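Putative D-lactate dehydrogenase (Chlamydomonas reinhardtii, PDB 4ZGS) is the chloroplast pyruvate reductase of a green alga, an NAD-binding enzyme that probably converts pyruvate to D-lactate. Local coordinates at residues Val83-Asp88 / Leu108-Phe113; Cys202-Tyr207 / Met218-Val223; Cys239-Ser244 / Gly269-Ser274; Gly290-Glu295 / Pro334-Leu339. One frame throughout, in Å; residues are numbered along the deposited sequence.

Interaction 1: residues Val83-Asp88 / Leu108-Phe113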
# COMPACT_ATOMS: atom_id res chain seq x y z
N VAL A 83 19.41 -4.46 30.40
CA VAL A 83 19.73 -3.92 29.09
C VAL A 83 18.53 -3.20 28.48
O VAL A 83 17.45 -3.78 28.26
CB VAL A 83 20.22 -5.00 28.13
CG1 VAL A 83 20.64 -4.33 26.82
CG2 VAL A 83 21.41 -5.74 28.72
N LEU A 84 18.77 -1.94 28.14
CA LEU A 84 17.75 -0.99 27.75
C LEU A 84 18.09 -0.36 26.41
O LEU A 84 19.23 -0.41 25.95
CB LEU A 84 17.63 0.12 28.80
CG LEU A 84 16.91 -0.06 30.14
CD1 LEU A 84 17.21 -1.42 30.71
CD2 LEU A 84 17.35 1.04 31.09
N PHE A 85 17.10 0.27 25.80
CA PHE A 85 17.23 0.90 24.51
C PHE A 85 16.65 2.29 24.66
O PHE A 85 16.19 2.66 25.75
CB PHE A 85 16.53 0.07 23.42
CG PHE A 85 16.81 0.53 22.02
CD1 PHE A 85 18.11 0.77 21.58
CD2 PHE A 85 15.76 0.70 21.12
CE1 PHE A 85 18.37 1.19 20.28
CE2 PHE A 85 15.99 1.11 19.82
CZ PHE A 85 17.31 1.36 19.39
N VAL A 86 16.71 3.08 23.58
CA VAL A 86 16.33 4.48 23.62
C VAL A 86 14.86 4.66 24.03
O VAL A 86 14.52 5.62 24.71
CB VAL A 86 16.59 5.16 22.25
CG1 VAL A 86 15.69 4.56 21.19
CG2 VAL A 86 16.41 6.67 22.34
N ASN A 87 14.00 3.73 23.61
CA ASN A 87 12.56 3.80 23.90
C ASN A 87 12.13 3.37 25.32
O ASN A 87 10.95 3.47 25.65
CB ASN A 87 11.77 2.97 22.88
CG ASN A 87 12.12 1.48 22.91
OD1 ASN A 87 13.15 1.07 23.45
ND2 ASN A 87 11.25 0.66 22.32
N ASP A 88 13.03 2.78 26.10
CA ASP A 88 12.74 2.30 27.48
C ASP A 88 12.71 3.41 28.53
O ASP A 88 13.46 4.37 28.41
CB ASP A 88 13.77 1.24 27.85
CG ASP A 88 13.55 -0.05 27.08
OD1 ASP A 88 12.42 -0.58 27.08
OD2 ASP A 88 14.52 -0.49 26.41
N LEU A 108 22.87 0.37 27.87
CA LEU A 108 22.12 0.79 26.72
C LEU A 108 22.69 0.08 25.49
O LEU A 108 23.90 0.08 25.28
CB LEU A 108 22.21 2.31 26.53
CG LEU A 108 21.48 3.37 27.40
CD1 LEU A 108 19.99 3.03 27.66
CD2 LEU A 108 22.20 3.65 28.68
N ARG A 109 21.81 -0.48 24.67
CA ARG A 109 22.11 -1.15 23.41
C ARG A 109 22.17 -0.06 22.37
O ARG A 109 21.89 -0.30 21.19
CB ARG A 109 21.05 -2.17 22.99
CG ARG A 109 20.66 -3.26 23.92
CD ARG A 109 19.12 -3.38 23.97
NE ARG A 109 18.59 -3.28 22.63
CZ ARG A 109 17.32 -3.07 22.31
NH1 ARG A 109 16.37 -3.00 23.24
NH2 ARG A 109 17.00 -2.96 21.03
N CYS A 110 22.29 1.18 22.83
CA CYS A 110 22.26 2.35 21.95
C CYS A 110 23.25 3.42 22.42
O CYS A 110 23.91 3.25 23.42
CB CYS A 110 20.84 2.94 21.94
SG CYS A 110 20.27 3.31 23.64
N ALA A 111 23.34 4.54 21.71
CA ALA A 111 24.20 5.61 22.17
C ALA A 111 23.46 6.69 22.93
O ALA A 111 24.07 7.46 23.66
CB ALA A 111 24.92 6.25 20.97
N GLY A 112 22.13 6.73 22.80
CA GLY A 112 21.35 7.69 23.55
C GLY A 112 21.08 7.30 24.99
O GLY A 112 20.46 6.27 25.25
N PHE A 113 21.52 8.15 25.91
CA PHE A 113 21.18 8.07 27.33
C PHE A 113 20.13 9.11 27.73
O PHE A 113 19.78 9.25 28.90
CB PHE A 113 22.43 8.18 28.20
CG PHE A 113 23.33 9.33 27.86
CD1 PHE A 113 24.12 9.30 26.72
CD2 PHE A 113 23.41 10.43 28.70
CE1 PHE A 113 24.97 10.37 26.42
CE2 PHE A 113 24.26 11.50 28.40
CZ PHE A 113 25.03 11.47 27.25
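Arg109 lays its guanidinium flat over the ring of Phe85, the two groups 4.3 Å apart at their centres and only 19° from parallel. NH2 covers the ring itself, toward its rim, while CZ and NH1 sit over Phe85 CB. To reach there the arginine chain bends at chi2 and chi3, and CG of Phe85, anti to the backbone N (chi1 -170°), puts the ring beneath the guanidinium. The opposite face of the ring takes CG1 of Val86. Cys110 approaches the same ring obliquely: its CB is 3.5 Å from Phe85 CE1, and its SG makes a sulfur-aromatic contact 5.0 Å from the ring centroid. Behind this layer the backbones pair in parallel, Leu84 opposite Leu108, with Arg109 N donating to Leu84 O at 2.9 Å. The side chains of the bridged pair share one face of the sheet, Leu108 CD1 packing on Leu84 CB at 3.9 Å.

Asp88 holds the turn that follows. Its OD2 accepts the N-H of Phe85 at 2.8 Å through the anti lone pair, and its OD1 is bonded to Ser41 and Leu68. Further out, helix 44-57 packs on Phe85 and Arg109, and Leu168 of the second subunit touches Phe85. Neighbouring strands 81-84 and 105-108 of a parallel five-stranded sheet thus end side by side, their loops leading toward the cofactor, as is characteristic of the catalytic domain in D-2-hydroxyacid dehydrogenases.

Interaction 2: residues Cys202-Tyr207 / Met218-Val223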
# COMPACT_ATOMS: atom_id res chain seq x y z
N CYS A 202 29.70 12.54 -7.71
CA CYS A 202 29.17 13.87 -7.46
C CYS A 202 30.28 14.89 -7.21
O CYS A 202 31.39 14.53 -6.81
CB CYS A 202 28.21 13.85 -6.26
SG CYS A 202 26.80 12.71 -6.45
N LYS A 203 29.96 16.16 -7.39
CA LYS A 203 30.88 17.21 -6.98
C LYS A 203 30.50 17.53 -5.55
O LYS A 203 29.47 18.16 -5.29
CB LYS A 203 30.76 18.46 -7.85
CG LYS A 203 30.93 18.20 -9.34
CD LYS A 203 30.59 19.44 -10.12
CE LYS A 203 30.66 19.21 -11.61
NZ LYS A 203 30.28 20.45 -12.38
N VAL A 204 31.33 17.12 -4.61
CA VAL A 204 30.97 17.21 -3.22
C VAL A 204 31.58 18.44 -2.60
O VAL A 204 32.73 18.78 -2.84
CB VAL A 204 31.39 15.96 -2.47
CG1 VAL A 204 30.87 16.01 -1.03
CG2 VAL A 204 30.86 14.73 -3.18
N PHE A 205 30.78 19.15 -1.81
CA PHE A 205 31.28 20.30 -1.07
C PHE A 205 30.91 20.04 0.37
O PHE A 205 30.02 19.25 0.64
CB PHE A 205 30.70 21.62 -1.61
CG PHE A 205 31.20 21.96 -2.99
CD1 PHE A 205 30.68 21.32 -4.11
CD2 PHE A 205 32.21 22.90 -3.17
CE1 PHE A 205 31.14 21.61 -5.36
CE2 PHE A 205 32.68 23.20 -4.43
CZ PHE A 205 32.14 22.56 -5.53
N ALA A 206 31.65 20.63 1.29
CA ALA A 206 31.43 20.34 2.69
C ALA A 206 31.45 21.60 3.49
O ALA A 206 32.13 22.58 3.14
CB ALA A 206 32.50 19.40 3.22
N TYR A 207 30.72 21.56 4.60
CA TYR A 207 30.77 22.60 5.59
C TYR A 207 30.95 21.98 6.96
O TYR A 207 30.24 21.03 7.32
CB TYR A 207 29.50 23.45 5.60
CG TYR A 207 29.43 24.35 6.81
CD1 TYR A 207 30.09 25.56 6.82
CD2 TYR A 207 28.78 23.94 7.96
CE1 TYR A 207 30.05 26.39 7.93
CE2 TYR A 207 28.74 24.76 9.09
CZ TYR A 207 29.37 25.98 9.06
OH TYR A 207 29.34 26.80 10.17
N MET A 218 40.46 13.81 0.39
CA MET A 218 39.59 13.25 -0.64
C MET A 218 39.42 14.29 -1.73
O MET A 218 38.74 14.07 -2.73
CB MET A 218 38.21 12.88 -0.11
CG MET A 218 38.12 11.75 0.91
SD MET A 218 36.38 11.45 1.35
CE MET A 218 36.39 11.53 3.16
N GLY A 219 40.02 15.45 -1.50
CA GLY A 219 39.90 16.55 -2.43
C GLY A 219 38.54 17.20 -2.45
O GLY A 219 38.09 17.64 -3.51
N ILE A 220 37.88 17.23 -1.29
CA ILE A 220 36.60 17.91 -1.15
C ILE A 220 36.75 19.26 -0.46
O ILE A 220 37.14 19.31 0.70
CB ILE A 220 35.61 17.07 -0.39
CG1 ILE A 220 35.26 15.82 -1.19
CG2 ILE A 220 34.37 17.90 -0.04
CD1 ILE A 220 34.50 14.78 -0.42
N PRO A 221 36.40 20.36 -1.15
CA PRO A 221 36.56 21.71 -0.60
C PRO A 221 35.58 22.07 0.53
O PRO A 221 34.42 21.68 0.51
CB PRO A 221 36.33 22.62 -1.82
CG PRO A 221 35.52 21.81 -2.75
CD PRO A 221 35.89 20.37 -2.53
N TYR A 222 36.07 22.82 1.51
CA TYR A 222 35.23 23.43 2.54
C TYR A 222 34.79 24.86 2.19
O TYR A 222 35.59 25.69 1.79
CB TYR A 222 35.96 23.41 3.89
CG TYR A 222 35.88 22.04 4.51
CD1 TYR A 222 36.73 21.02 4.08
CD2 TYR A 222 34.93 21.75 5.49
CE1 TYR A 222 36.65 19.75 4.64
CE2 TYR A 222 34.85 20.50 6.05
CZ TYR A 222 35.70 19.50 5.62
OH TYR A 222 35.60 18.25 6.19
N VAL A 223 33.49 25.11 2.29
CA VAL A 223 32.93 26.41 1.98
C VAL A 223 32.07 26.85 3.14
O VAL A 223 31.93 26.11 4.12
CB VAL A 223 32.09 26.40 0.70
CG1 VAL A 223 32.95 25.90 -0.48
CG2 VAL A 223 30.85 25.53 0.89
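Ala206 is gripped by the segment Met218-Val223 through both its backbone and its methyl group. Its N donates to Pro221 O at 3.1 Å, and its O accepts the N-H of Val223 at 3.0 Å, so the strand residue is bonded on both sides of Tyr222, a single backbone bridge between Ala206 and Tyr222. The methyl carbon CB stands over one face of the Tyr222 ring, 4.0 Å from the centroid and 17° off the normal, a CH-pi contact. The hydroxyl of Tyr222 is bonded to Asn212 N.

Val223 works on the other side of the strand: CG1 meets Phe205 CD2 at 4.1 Å, and its carbonyl O lies in the plane of the Tyr207 ring, at the edge by CD1. Pro221 CG adds a closer touch on Phe205 CD2, 3.5 Å away.

Ile220 fills the space before the bridge. With CG2 anti to its backbone N, that branch points at Val204 O and Ala206 CB, while CD1 lies 3.9 Å from Val204 CG1; Ala194 and Val215 back it. An alanine here would probably take away the CD1 contact of Val204 and open a gap toward Ala194 of helix 188-200.

The segment therefore flanks edge strand 203-207 of a Rossmann sheet, just before Asp208, a residue that binds NAD, and beside Tyr207, which touches the cofactor.

Interaction 3: residues Cys239-Ser244 / Gly269-Ser274; sequences CPLLPS and GGLIDS. With NAD (nicotinamide-adenine-dinucleotide), chain I.
Cys239, whose SG meets Leu271 CD2 at 3.9 Å, turns its CB over one face of the flat adenine of NAD, 3.6 Å from N3A. Pro240 CG covers the same face near the five-membered ring, 3.8 Å from C8A. Leu242 CD1 comes in obliquely beside N7A, and at the edge, near the plane of the base, Ser244 OG takes a weak hydrogen bond of 2.7 Å from NAD N6A, bent to 118° at the hydrogen.

Away from the cofactor, the contact between the loops is mostly apolar. Leu241, with CG anti to its backbone N (chi1 -175°), reaches across so that CD1 lies 3.6 Å from Gly270 C and 3.7 Å from Leu271 CD2; the two leucines slide past each other in opposite directions. Gly270 leaves room for this, since a CB there would collide with Leu241 CD2. Leu271 CD1 also rests against the carbonyl O of Cys239, 3.7 Å away.

Thr245 OG1 bonds to both Pro240 O and Leu242 N and so holds the bend of the cofactor loop. An alanine in place of Pro240 would remove the ring, and the adenine would probably lose part of its cover while the backbone there became freer to turn.

The amides of Ala188 and Ile189 hold another part of NAD; this loop after strand 234-237 forms a wall of the adenine pocket typical of Rossmann dehydrogenases.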
# COMPACT_ATOMS: atom_id res chain seq x y z
N CYS A 239 25.57 16.95 10.95
CA CYS A 239 26.06 17.56 12.19
C CYS A 239 25.23 17.12 13.39
O CYS A 239 24.06 16.73 13.26
CB CYS A 239 26.04 19.10 12.08
SG CYS A 239 24.48 19.84 11.48
N PRO A 240 25.83 17.19 14.59
CA PRO A 240 25.12 16.91 15.84
C PRO A 240 24.14 18.04 16.12
O PRO A 240 24.24 19.09 15.49
CB PRO A 240 26.23 16.88 16.89
CG PRO A 240 27.28 17.79 16.32
CD PRO A 240 27.23 17.57 14.82
N LEU A 241 23.21 17.83 17.05
CA LEU A 241 22.28 18.89 17.36
C LEU A 241 22.84 19.81 18.44
O LEU A 241 23.00 19.41 19.59
CB LEU A 241 20.95 18.30 17.80
CG LEU A 241 19.83 19.30 18.04
CD1 LEU A 241 19.63 20.10 16.75
CD2 LEU A 241 18.57 18.54 18.41
N LEU A 242 23.14 21.05 18.05
CA LEU A 242 23.69 22.05 18.96
C LEU A 242 22.87 23.31 18.94
O LEU A 242 22.08 23.51 18.03
CB LEU A 242 25.14 22.40 18.59
CG LEU A 242 26.19 21.30 18.77
CD1 LEU A 242 27.53 21.72 18.19
CD2 LEU A 242 26.33 21.01 20.25
N PRO A 243 23.05 24.17 19.96
CA PRO A 243 22.36 25.46 19.91
C PRO A 243 22.66 26.18 18.59
O PRO A 243 21.75 26.85 18.09
CB PRO A 243 22.95 26.21 21.11
CG PRO A 243 23.31 25.12 22.06
CD PRO A 243 23.81 23.99 21.20
N SER A 244 23.87 26.03 18.04
CA SER A 244 24.21 26.64 16.75
C SER A 244 23.50 25.95 15.58
O SER A 244 23.16 26.60 14.59
CB SER A 244 25.73 26.63 16.47
OG SER A 244 26.29 25.33 16.51
N GLY A 269 16.25 15.35 14.32
CA GLY A 269 15.05 16.02 13.89
C GLY A 269 15.10 17.49 14.19
O GLY A 269 14.56 18.30 13.44
N GLY A 270 15.79 17.85 15.26
CA GLY A 270 15.96 19.24 15.65
C GLY A 270 16.69 20.12 14.64
O GLY A 270 16.68 21.34 14.78
N LEU A 271 17.38 19.52 13.66
CA LEU A 271 18.10 20.31 12.66
C LEU A 271 17.17 21.02 11.69
O LEU A 271 17.57 21.96 11.02
CB LEU A 271 19.06 19.44 11.87
CG LEU A 271 20.11 18.69 12.68
CD1 LEU A 271 20.88 17.76 11.78
CD2 LEU A 271 21.03 19.68 13.35
N ILE A 272 15.93 20.53 11.61
CA ILE A 272 14.93 21.04 10.68
C ILE A 272 13.71 21.57 11.39
O ILE A 272 13.21 20.94 12.31
CB ILE A 272 14.44 19.95 9.73
CG1 ILE A 272 15.59 19.40 8.87
CG2 ILE A 272 13.32 20.48 8.85
CD1 ILE A 272 15.11 18.31 7.94
N ASP A 273 13.22 22.73 10.96
CA ASP A 273 11.97 23.23 11.51
C ASP A 273 10.85 22.74 10.61
O ASP A 273 10.63 23.28 9.53
CB ASP A 273 11.99 24.75 11.62
CG ASP A 273 10.62 25.35 11.91
OD1 ASP A 273 9.69 24.64 12.38
OD2 ASP A 273 10.49 26.57 11.69
N SER A 274 10.11 21.75 11.08
CA SER A 274 9.19 21.00 10.25
C SER A 274 8.07 21.89 9.72
O SER A 274 7.57 21.68 8.62
CB SER A 274 8.59 19.85 11.04
OG SER A 274 9.62 19.10 11.65
PA NAD I . 30.88 13.13 14.91
O1A NAD I . 31.36 13.82 16.13
O2A NAD I . 32.15 12.53 14.43
O5B NAD I . 30.25 14.15 13.85
C5B NAD I . 29.77 15.44 14.23
C4B NAD I . 30.55 16.53 13.55
O4B NAD I . 29.72 17.77 13.41
C3B NAD I . 31.76 16.91 14.32
O3B NAD I . 32.95 16.86 13.49
C2B NAD I . 31.56 18.28 14.78
O2B NAD I . 32.83 18.98 14.81
C1B NAD I . 30.64 18.88 13.79
N9A NAD I . 29.98 20.03 14.25
C8A NAD I . 29.90 20.51 15.59
N7A NAD I . 29.16 21.70 15.64
C5A NAD I . 28.79 21.98 14.34
C6A NAD I . 28.04 23.01 13.68
N6A NAD I . 27.48 24.08 14.41
N1A NAD I . 27.89 22.94 12.43
C2A NAD I . 28.32 22.08 11.68
N3A NAD I . 29.01 21.07 12.09
C4A NAD I . 29.31 20.92 13.46
O3 NAD I . 29.82 11.97 15.27
PN NAD I . 29.14 11.01 14.19
O1N NAD I . 29.52 9.59 14.38
O2N NAD I . 29.64 11.29 12.82
O5D NAD I . 27.55 11.19 14.24
C5D NAD I . 26.81 11.11 15.46
C4D NAD I . 25.42 11.46 15.10
O4D NAD I . 24.77 10.34 14.39
C3D NAD I . 24.56 11.71 16.27
O3D NAD I . 24.78 13.03 16.82
C2D NAD I . 23.22 11.58 15.69
O2D NAD I . 22.83 12.86 15.14
C1D NAD I . 23.32 10.57 14.61
N1N NAD I . 22.66 9.38 14.97
C2N NAD I . 21.77 8.76 14.05
C3N NAD I . 21.10 7.60 14.41
C7N NAD I . 20.14 6.94 13.42
O7N NAD I . 19.47 7.62 12.66
N7N NAD I . 19.99 5.53 13.39
C4N NAD I . 21.31 7.03 15.68
C5N NAD I . 22.19 7.64 16.59
C6N NAD I . 22.86 8.80 16.24

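Interaction 4: residues Gly290-Glu295 / Pro334-Leu339; sequences GLDVYE and PHTAFL. With NAD (nicotinamide-adenine-dinucleotide), chain I.
Asp292 and His335 bring their CA atoms to 4.8 Å, past the end of strand 286-291 and before the type I turn Thr336-Leu339, and a weak bond from His335 N to Asp292 O, 3.2 Å long, links the two segments. The carboxylate of Asp292 does most of the holding. With CG anti to its backbone N (chi1 -167°), it reaches the backbone N-H groups starting the turn: OD1 accepts Thr336 N at 2.8 Å through the syn lone pair, and OD2 accepts Ala337 N at 2.9 Å from 46° out of the carboxylate plane. Thr333 OG1 adds another bond to OD1.

Against the same carboxylate lies the NAD carboxamide, O7N 3.0 Å from Asp292 OD2. The imidazole of His335 comes up to the carboxamide, NE2 being 3.2 Å from C7N. Val293 CG1 approaches the imidazole obliquely, 4.1 Å from His335 ND1. Phe338 packs CB and CD1 against the amide nitrogen N7N. Arg152 of the second subunit bonds to Thr336 O and Ala337 O, tying the turn to that subunit too. A buried carboxylate satisfied by two amides and a hydroxyl would hold the turn firmly, and with it the histidine and phenylalanine that meet the nicotinamide.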
# COMPACT_ATOMS: atom_id res chain seq x y z
N GLY A 290 14.28 13.37 1.95
CA GLY A 290 14.40 12.12 2.68
C GLY A 290 14.76 12.42 4.13
O GLY A 290 15.64 13.23 4.38
N LEU A 291 14.15 11.67 5.05
CA LEU A 291 14.29 11.81 6.50
C LEU A 291 14.33 10.44 7.11
O LEU A 291 13.58 9.56 6.67
CB LEU A 291 13.14 12.59 7.14
CG LEU A 291 12.81 13.97 6.65
CD1 LEU A 291 11.62 14.49 7.45
CD2 LEU A 291 14.04 14.87 6.80
N ASP A 292 15.27 10.21 8.01
CA ASP A 292 15.27 9.08 8.93
C ASP A 292 14.82 9.57 10.31
O ASP A 292 14.70 8.79 11.24
CB ASP A 292 16.66 8.44 9.00
CG ASP A 292 16.65 7.08 9.68
OD1 ASP A 292 15.78 6.28 9.25
OD2 ASP A 292 17.47 6.82 10.63
N VAL A 293 14.61 10.88 10.42
CA VAL A 293 14.38 11.53 11.72
C VAL A 293 13.44 12.74 11.60
O VAL A 293 13.37 13.38 10.54
CB VAL A 293 15.73 11.99 12.36
CG1 VAL A 293 16.60 10.79 12.74
CG2 VAL A 293 16.48 12.97 11.43
N TYR A 294 12.72 13.04 12.68
CA TYR A 294 11.73 14.12 12.74
C TYR A 294 11.66 14.76 14.14
O TYR A 294 11.81 14.05 15.12
CB TYR A 294 10.36 13.58 12.34
CG TYR A 294 9.23 14.56 12.45
CD1 TYR A 294 8.96 15.47 11.44
CD2 TYR A 294 8.42 14.57 13.58
CE1 TYR A 294 7.91 16.37 11.54
CE2 TYR A 294 7.37 15.46 13.70
CZ TYR A 294 7.12 16.36 12.67
OH TYR A 294 6.07 17.24 12.78
N GLU A 295 11.36 16.05 14.24
CA GLU A 295 11.58 16.83 15.47
C GLU A 295 11.05 16.33 16.82
O GLU A 295 11.77 16.44 17.81
CB GLU A 295 11.00 18.22 15.26
CG GLU A 295 11.30 19.20 16.37
CD GLU A 295 10.49 20.48 16.22
OE1 GLU A 295 9.82 20.62 15.17
OE2 GLU A 295 10.52 21.32 17.14
N PRO A 334 11.82 4.95 9.48
CA PRO A 334 11.58 5.03 10.92
C PRO A 334 12.87 4.82 11.74
O PRO A 334 13.02 3.79 12.40
CB PRO A 334 10.56 3.90 11.15
CG PRO A 334 10.95 2.86 10.14
CD PRO A 334 11.51 3.62 8.93
N HIS A 335 13.78 5.79 11.68
CA HIS A 335 15.05 5.73 12.42
C HIS A 335 15.81 4.43 12.18
O HIS A 335 16.22 3.73 13.11
CB HIS A 335 14.78 5.92 13.92
CG HIS A 335 15.92 6.54 14.66
ND1 HIS A 335 15.81 7.76 15.31
CD2 HIS A 335 17.19 6.13 14.86
CE1 HIS A 335 16.97 8.06 15.87
NE2 HIS A 335 17.82 7.09 15.61
N THR A 336 15.93 4.03 10.92
CA THR A 336 16.64 2.81 10.59
C THR A 336 18.06 3.00 10.04
O THR A 336 18.69 2.02 9.64
CB THR A 336 15.82 1.99 9.58
OG1 THR A 336 15.67 2.76 8.37
CG2 THR A 336 14.45 1.69 10.14
N ALA A 337 18.55 4.24 9.95
CA ALA A 337 19.86 4.47 9.36
C ALA A 337 20.99 3.67 10.05
O ALA A 337 21.94 3.31 9.38
CB ALA A 337 20.21 5.97 9.37
N PHE A 338 20.88 3.44 11.36
CA PHE A 338 21.88 2.67 12.10
C PHE A 338 21.56 1.20 12.01
O PHE A 338 22.33 0.37 12.46
CB PHE A 338 21.93 3.02 13.58
CG PHE A 338 20.85 2.30 14.39
CD1 PHE A 338 19.50 2.59 14.20
CD2 PHE A 338 21.18 1.28 15.28
CE1 PHE A 338 18.50 1.91 14.94
CE2 PHE A 338 20.19 0.60 16.01
CZ PHE A 338 18.85 0.92 15.84
N LEU A 339 20.41 0.87 11.46
CA LEU A 339 19.96 -0.49 11.68
C LEU A 339 20.42 -1.41 10.56
O LEU A 339 19.75 -1.59 9.54
CB LEU A 339 18.44 -0.52 11.81
CG LEU A 339 17.77 -1.81 12.24
CD1 LEU A 339 17.97 -2.07 13.76
CD2 LEU A 339 16.27 -1.70 11.83
PA NAD I . 30.88 13.13 14.91
O1A NAD I . 31.36 13.82 16.13
O2A NAD I . 32.15 12.53 14.43
O5B NAD I . 30.25 14.15 13.85
C5B NAD I . 29.77 15.44 14.23
C4B NAD I . 30.55 16.53 13.55
O4B NAD I . 29.72 17.77 13.41
C3B NAD I . 31.76 16.91 14.32
O3B NAD I . 32.95 16.86 13.49
C2B NAD I . 31.56 18.28 14.78
O2B NAD I . 32.83 18.98 14.81
C1B NAD I . 30.64 18.88 13.79
N9A NAD I . 29.98 20.03 14.25
C8A NAD I . 29.90 20.51 15.59
N7A NAD I . 29.16 21.70 15.64
C5A NAD I . 28.79 21.98 14.34
C6A NAD I . 28.04 23.01 13.68
N6A NAD I . 27.48 24.08 14.41
N1A NAD I . 27.89 22.94 12.43
C2A NAD I . 28.32 22.08 11.68
N3A NAD I . 29.01 21.07 12.09
C4A NAD I . 29.31 20.92 13.46
O3 NAD I . 29.82 11.97 15.27
PN NAD I . 29.14 11.01 14.19
O1N NAD I . 29.52 9.59 14.38
O2N NAD I . 29.64 11.29 12.82
O5D NAD I . 27.55 11.19 14.24
C5D NAD I . 26.81 11.11 15.46
C4D NAD I . 25.42 11.46 15.10
O4D NAD I . 24.77 10.34 14.39
C3D NAD I . 24.56 11.71 16.27
O3D NAD I . 24.78 13.03 16.82
C2D NAD I . 23.22 11.58 15.69
O2D NAD I . 22.83 12.86 15.14
C1D NAD I . 23.32 10.57 14.61
N1N NAD I . 22.66 9.38 14.97
C2N NAD I . 21.77 8.76 14.05
C3N NAD I . 21.10 7.60 14.41
C7N NAD I . 20.14 6.94 13.42
O7N NAD I . 19.47 7.62 12.66
N7N NAD I . 19.99 5.53 13.39
C4N NAD I . 21.31 7.03 15.68
C5N NAD I . 22.19 7.64 16.59
C6N NAD I . 22.86 8.80 16.24

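The four contacts follow one another along the chain. Interaction 1 belongs to the five-stranded sheet; interactions 2, 3 and 4 belong to the Rossmann domain, whose six-stranded sheet has strand 203-207 at one edge and strand 330-332 at the other. Interactions 1 and 2 lie on opposite sides of the chain's centre, about 34 Å apart between centres. Interactions 3 and 4 touch, as where Ile272 meets Leu291, and both reach the same NAD, one at adenine and one at nicotinamide. Interaction 1 meets interaction 4 through the rings of Phe85 and Phe338. The series therefore spans the cofactor from its adenine end to the cleft between the two sheets.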